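Local coordinates for protein Niban 2 (Homo sapiens, PDB 7CTP) that may suppress apoptosis and promote melanoma cell invasion, as a myristoylated protein of the Niban family that carries a PH domain, at residues 24-35 with 285-294. Numbering follows the deposited sequence.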
loop_
_atom_site.group_PDB
_atom_site.type_symbol
_atom_site.label_atom_id
_atom_site.label_comp_id
_atom_site.label_asym_id
_atom_site.label_seq_id
_atom_site.Cartn_x
_atom_site.Cartn_y
_atom_site.Cartn_z
ATOM N N LEU A 24 3.963 10.695 18.906
ATOM C CA LEU A 24 3.271 11.499 17.907
ATOM C C LEU A 24 3.910 12.872 17.766
ATOM O O LEU A 24 4.035 13.387 16.648
ATOM C CB LEU A 24 1.794 11.624 18.261
ATOM C CG LEU A 24 1.056 10.290 18.162
ATOM C CD1 LEU A 24 -0.298 10.419 18.864
ATOM C CD2 LEU A 24 0.872 9.861 16.705
ATOM N N THR A 25 4.325 13.480 18.888
ATOM C CA THR A 25 5.002 14.777 18.831
ATOM C C THR A 25 6.261 14.702 17.980
ATOM O O THR A 25 6.491 15.552 17.109
ATOM C CB THR A 25 5.339 15.266 20.242
ATOM O OG1 THR A 25 4.129 15.572 20.945
ATOM C CG2 THR A 25 6.237 16.512 20.197
ATOM N N GLU A 26 7.091 13.683 18.214
ATOM C CA GLU A 26 8.320 13.551 17.438
ATOM C C GLU A 26 8.016 13.303 15.966
ATOM O O GLU A 26 8.630 13.924 15.087
ATOM C CB GLU A 26 9.208 12.442 18.005
ATOM C CG GLU A 26 10.637 12.505 17.444
ATOM C CD GLU A 26 11.516 11.345 17.880
ATOM O OE1 GLU A 26 12.558 11.119 17.216
ATOM O OE2 GLU A 26 11.167 10.665 18.872
ATOM N N PHE A 27 7.060 12.409 15.674
ATOM C CA PHE A 27 6.676 12.193 14.282
ATOM C C PHE A 27 6.194 13.484 13.628
ATOM O O PHE A 27 6.533 13.776 12.474
ATOM C CB PHE A 27 5.570 11.144 14.147
ATOM C CG PHE A 27 4.992 11.121 12.749
ATOM C CD1 PHE A 27 5.681 10.486 11.731
ATOM C CD2 PHE A 27 3.841 11.839 12.433
ATOM C CE1 PHE A 27 5.196 10.503 10.433
ATOM C CE2 PHE A 27 3.352 11.867 11.134
ATOM C CZ PHE A 27 4.033 11.203 10.133
ATOM N N LEU A 28 5.334 14.229 14.318
ATOM C CA LEU A 28 4.729 15.393 13.678
ATOM C C LEU A 28 5.758 16.485 13.398
ATOM O O LEU A 28 5.565 17.288 12.478
ATOM C CB LEU A 28 3.582 15.913 14.549
ATOM C CG LEU A 28 2.411 14.914 14.539
ATOM C CD1 LEU A 28 1.397 15.237 15.662
ATOM C CD2 LEU A 28 1.744 14.860 13.174
ATOM N N GLN A 29 6.850 16.529 14.168
ATOM C CA GLN A 29 7.953 17.433 13.833
ATOM C C GLN A 29 8.598 17.037 12.510
ATOM O O GLN A 29 8.868 17.896 11.663
ATOM C CB GLN A 29 8.994 17.453 14.954
ATOM C CG GLN A 29 8.477 17.996 16.277
ATOM C CD GLN A 29 9.500 17.888 17.400
ATOM O OE1 GLN A 29 10.091 16.826 17.630
ATOM N NE2 GLN A 29 9.714 18.990 18.106
ATOM N N PHE A 30 8.834 15.737 12.301
ATOM C CA PHE A 30 9.299 15.279 10.990
ATOM C C PHE A 30 8.297 15.627 9.894
ATOM O O PHE A 30 8.684 16.020 8.784
ATOM C CB PHE A 30 9.541 13.764 11.000
ATOM C CG PHE A 30 10.816 13.349 11.684
ATOM C CD1 PHE A 30 12.040 13.495 11.047
ATOM C CD2 PHE A 30 10.785 12.782 12.949
ATOM C CE1 PHE A 30 13.218 13.098 11.680
ATOM C CE2 PHE A 30 11.963 12.383 13.584
ATOM C CZ PHE A 30 13.175 12.545 12.946
ATOM N N TYR A 31 7.002 15.478 10.183
ATOM C CA TYR A 31 5.976 15.721 9.173
ATOM C C TYR A 31 5.926 17.197 8.772
ATOM O O TYR A 31 5.916 17.525 7.577
ATOM C CB TYR A 31 4.618 15.247 9.696
ATOM C CG TYR A 31 3.488 15.505 8.748
ATOM C CD1 TYR A 31 3.322 14.725 7.617
ATOM C CD2 TYR A 31 2.598 16.550 8.965
ATOM C CE1 TYR A 31 2.293 14.962 6.732
ATOM C CE2 TYR A 31 1.575 16.797 8.085
ATOM C CZ TYR A 31 1.425 16.006 6.975
ATOM O OH TYR A 31 0.407 16.241 6.097
ATOM N N GLU A 32 5.891 18.103 9.755
ATOM C CA GLU A 32 5.863 19.526 9.432
ATOM C C GLU A 32 7.120 19.942 8.677
ATOM O O GLU A 32 7.048 20.760 7.751
ATOM C CB GLU A 32 5.687 20.367 10.700
ATOM C CG GLU A 32 4.286 20.255 11.310
ATOM C CD GLU A 32 4.011 21.303 12.385
ATOM O OE1 GLU A 32 4.187 22.514 12.109
ATOM O OE2 GLU A 32 3.591 20.910 13.496
ATOM N N ASP A 33 8.272 19.370 9.035
ATOM C CA ASP A 33 9.496 19.652 8.285
ATOM C C ASP A 33 9.385 19.150 6.850
ATOM O O ASP A 33 9.767 19.856 5.906
ATOM C CB ASP A 33 10.704 19.022 8.978
ATOM C CG ASP A 33 11.204 19.833 10.158
ATOM O OD1 ASP A 33 10.758 20.989 10.335
ATOM O OD2 ASP A 33 12.043 19.306 10.920
ATOM N N GLN A 34 8.846 17.939 6.663
ATOM C CA GLN A 34 8.751 17.362 5.322
ATOM C C GLN A 34 7.739 18.098 4.453
ATOM O O GLN A 34 7.878 18.101 3.229
ATOM C CB GLN A 34 8.356 15.882 5.386
ATOM C CG GLN A 34 9.473 14.907 5.765
ATOM C CD GLN A 34 10.735 15.058 4.916
ATOM O OE1 GLN A 34 10.683 14.991 3.689
ATOM N NE2 GLN A 34 11.870 15.274 5.577
ATOM N N TYR A 35 6.707 18.695 5.055
ATOM C CA TYR A 35 5.575 19.169 4.267
ATOM C C TYR A 35 6.009 20.202 3.235
ATOM O O TYR A 35 5.648 20.110 2.054
ATOM C CB TYR A 35 4.493 19.752 5.171
ATOM C CG TYR A 35 3.167 19.871 4.453
ATOM C CD1 TYR A 35 2.285 18.800 4.400
ATOM C CD2 TYR A 35 2.823 21.039 3.782
ATOM C CE1 TYR A 35 1.077 18.899 3.729
ATOM C CE2 TYR A 35 1.628 21.144 3.102
ATOM C CZ TYR A 35 0.757 20.076 3.086
ATOM O OH TYR A 35 -0.438 20.185 2.412
ATOM N N ARG A 285 -4.355 13.933 16.880
ATOM C CA ARG A 285 -3.114 14.694 16.770
ATOM C C ARG A 285 -2.771 14.981 15.312
ATOM O O ARG A 285 -2.380 16.105 14.963
ATOM C CB ARG A 285 -1.966 13.956 17.456
ATOM C CG ARG A 285 -2.073 13.858 18.985
ATOM C CD ARG A 285 -1.807 15.183 19.709
ATOM N NE ARG A 285 -0.557 15.827 19.305
ATOM C CZ ARG A 285 0.656 15.546 19.782
ATOM N NH1 ARG A 285 0.841 14.605 20.716
ATOM N NH2 ARG A 285 1.702 16.225 19.318
ATOM N N PHE A 286 -2.913 13.980 14.440
ATOM C CA PHE A 286 -2.539 14.173 13.040
ATOM C C PHE A 286 -3.476 15.150 12.342
ATOM O O PHE A 286 -3.027 16.051 11.617
ATOM C CB PHE A 286 -2.525 12.839 12.298
ATOM C CG PHE A 286 -2.151 12.978 10.851
ATOM C CD1 PHE A 286 -0.867 13.373 10.500
ATOM C CD2 PHE A 286 -3.095 12.794 9.860
ATOM C CE1 PHE A 286 -0.517 13.546 9.167
ATOM C CE2 PHE A 286 -2.757 12.961 8.525
ATOM C CZ PHE A 286 -1.466 13.340 8.183
ATOM N N GLU A 287 -4.787 14.992 12.542
ATOM C CA GLU A 287 -5.730 15.865 11.849
ATOM C C GLU A 287 -5.566 17.314 12.295
ATOM O O GLU A 287 -5.777 18.241 11.496
ATOM C CB GLU A 287 -7.160 15.363 12.050
ATOM C CG GLU A 287 -7.487 14.169 11.129
ATOM C CD GLU A 287 -8.825 13.486 11.407
ATOM O OE1 GLU A 287 -9.103 12.475 10.720
ATOM O OE2 GLU A 287 -9.584 13.940 12.292
ATOM N N GLU A 288 -5.147 17.528 13.545
ATOM C CA GLU A 288 -4.848 18.877 14.014
ATOM C C GLU A 288 -3.709 19.492 13.210
ATOM O O GLU A 288 -3.807 20.635 12.743
ATOM C CB GLU A 288 -4.506 18.853 15.504
ATOM C CG GLU A 288 -4.174 20.223 16.087
ATOM C CD GLU A 288 -3.775 20.140 17.551
ATOM O OE1 GLU A 288 -3.447 19.027 18.020
ATOM O OE2 GLU A 288 -3.794 21.189 18.232
ATOM N N VAL A 289 -2.628 18.735 13.015
ATOM C CA VAL A 289 -1.466 19.272 12.312
ATOM C C VAL A 289 -1.761 19.425 10.824
ATOM O O VAL A 289 -1.334 20.405 10.189
ATOM C CB VAL A 289 -0.233 18.386 12.575
ATOM C CG1 VAL A 289 0.939 18.786 11.651
ATOM C CG2 VAL A 289 0.202 18.513 14.028
ATOM N N LEU A 290 -2.508 18.475 10.242
ATOM C CA LEU A 290 -2.858 18.565 8.823
ATOM C C LEU A 290 -3.640 19.837 8.546
ATOM O O LEU A 290 -3.361 20.549 7.577
ATOM C CB LEU A 290 -3.652 17.330 8.388
ATOM C CG LEU A 290 -4.110 17.266 6.929
ATOM C CD1 LEU A 290 -2.911 17.355 5.989
ATOM C CD2 LEU A 290 -4.917 15.991 6.675
ATOM N N SER A 291 -4.591 20.163 9.422
ATOM C CA SER A 291 -5.328 21.417 9.303
ATOM C C SER A 291 -4.398 22.619 9.425
ATOM O O SER A 291 -4.551 23.612 8.699
ATOM C CB SER A 291 -6.425 21.478 10.362
ATOM O OG SER A 291 -7.115 22.717 10.308
ATOM N N LYS A 292 -3.417 22.543 10.325
ATOM C CA LYS A 292 -2.502 23.662 10.511
ATOM C C LYS A 292 -1.627 23.873 9.283
ATOM O O LYS A 292 -1.400 25.020 8.870
ATOM C CB LYS A 292 -1.647 23.449 11.758
ATOM C CG LYS A 292 -0.536 24.483 11.938
ATOM C CD LYS A 292 0.186 24.280 13.264
ATOM C CE LYS A 292 1.213 23.165 13.164
ATOM N NZ LYS A 292 1.920 22.902 14.454
ATOM N N VAL A 293 -1.116 22.792 8.682
ATOM C CA VAL A 293 -0.261 22.975 7.513
ATOM C C VAL A 293 -1.079 23.446 6.315
ATOM O O VAL A 293 -0.605 24.259 5.513
ATOM C CB VAL A 293 0.550 21.701 7.195
ATOM C CG1 VAL A 293 1.487 21.375 8.342
ATOM C CG2 VAL A 293 -0.344 20.511 6.865
ATOM N N GLN A 294 -2.322 22.971 6.183
ATOM C CA GLN A 294 -3.143 23.385 5.046
ATOM C C GLN A 294 -3.480 24.868 5.119
ATOM O O GLN A 294 -3.664 25.513 4.078
ATOM C CB GLN A 294 -4.427 22.554 4.968
ATOM C CG GLN A 294 -4.218 21.103 4.516
ATOM C CD GLN A 294 -5.439 20.226 4.743
ATOM O OE1 GLN A 294 -6.332 20.564 5.522
ATOM N NE2 GLN A 294 -5.477 19.086 4.067
#
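Leu24 to Tyr35 and Arg285 to Gln294 are helical segments that run in the same direction, their axes 24° apart and 10.9 Å at closest approach. Tyr31 is a knob, set in a hole formed by Phe286, Val289, Leu290 and Val293. Its CG lies anti to the backbone N (chi1 178°), which carries the ring across the gap. Phe286 turns an edge toward one face of this ring in a T-shaped pair, centroids 5.3 Å apart and planes at 66°. Val289 CG1 meets the edge of the Tyr31 ring, while Leu290 CD1 approaches Tyr31 OH at 3.5 Å. Val293 CG2 sits over a face of the Tyr35 ring in a CH-pi contact, 3.9 Å from its centroid; Tyr35 OH is hydrogen-bonded to Gln297 OE1, one turn beyond Val293 on helix 260-337. This single knob-into-hole joins helices 10-48 and 260-337 in the helical part of the chain, with Phe208 of helix 204-218 meeting Phe286 edge-to-face. Leu28 CD1 reaches Val289 CG2 at 3.9 Å and its CD2 the rim of the Phe286 ring. Two polar pairs line one side of the apolar seam. Arg285, bent at chi2 and chi3, sets one face of its guanidinium against Leu24 CB and donates from NH2 to Thr25 OG1 (3.0 Å), which lies almost in the guanidinium plane; Thr25 OG1 also bonds to Gly21 O. Lys292 bends at chi3 to bring NZ within 2.8 Å of Glu32 OE2, a salt bridge on the syn side but tilted well out of the carboxylate plane, while Glu32 CG packs on Val289 CG1.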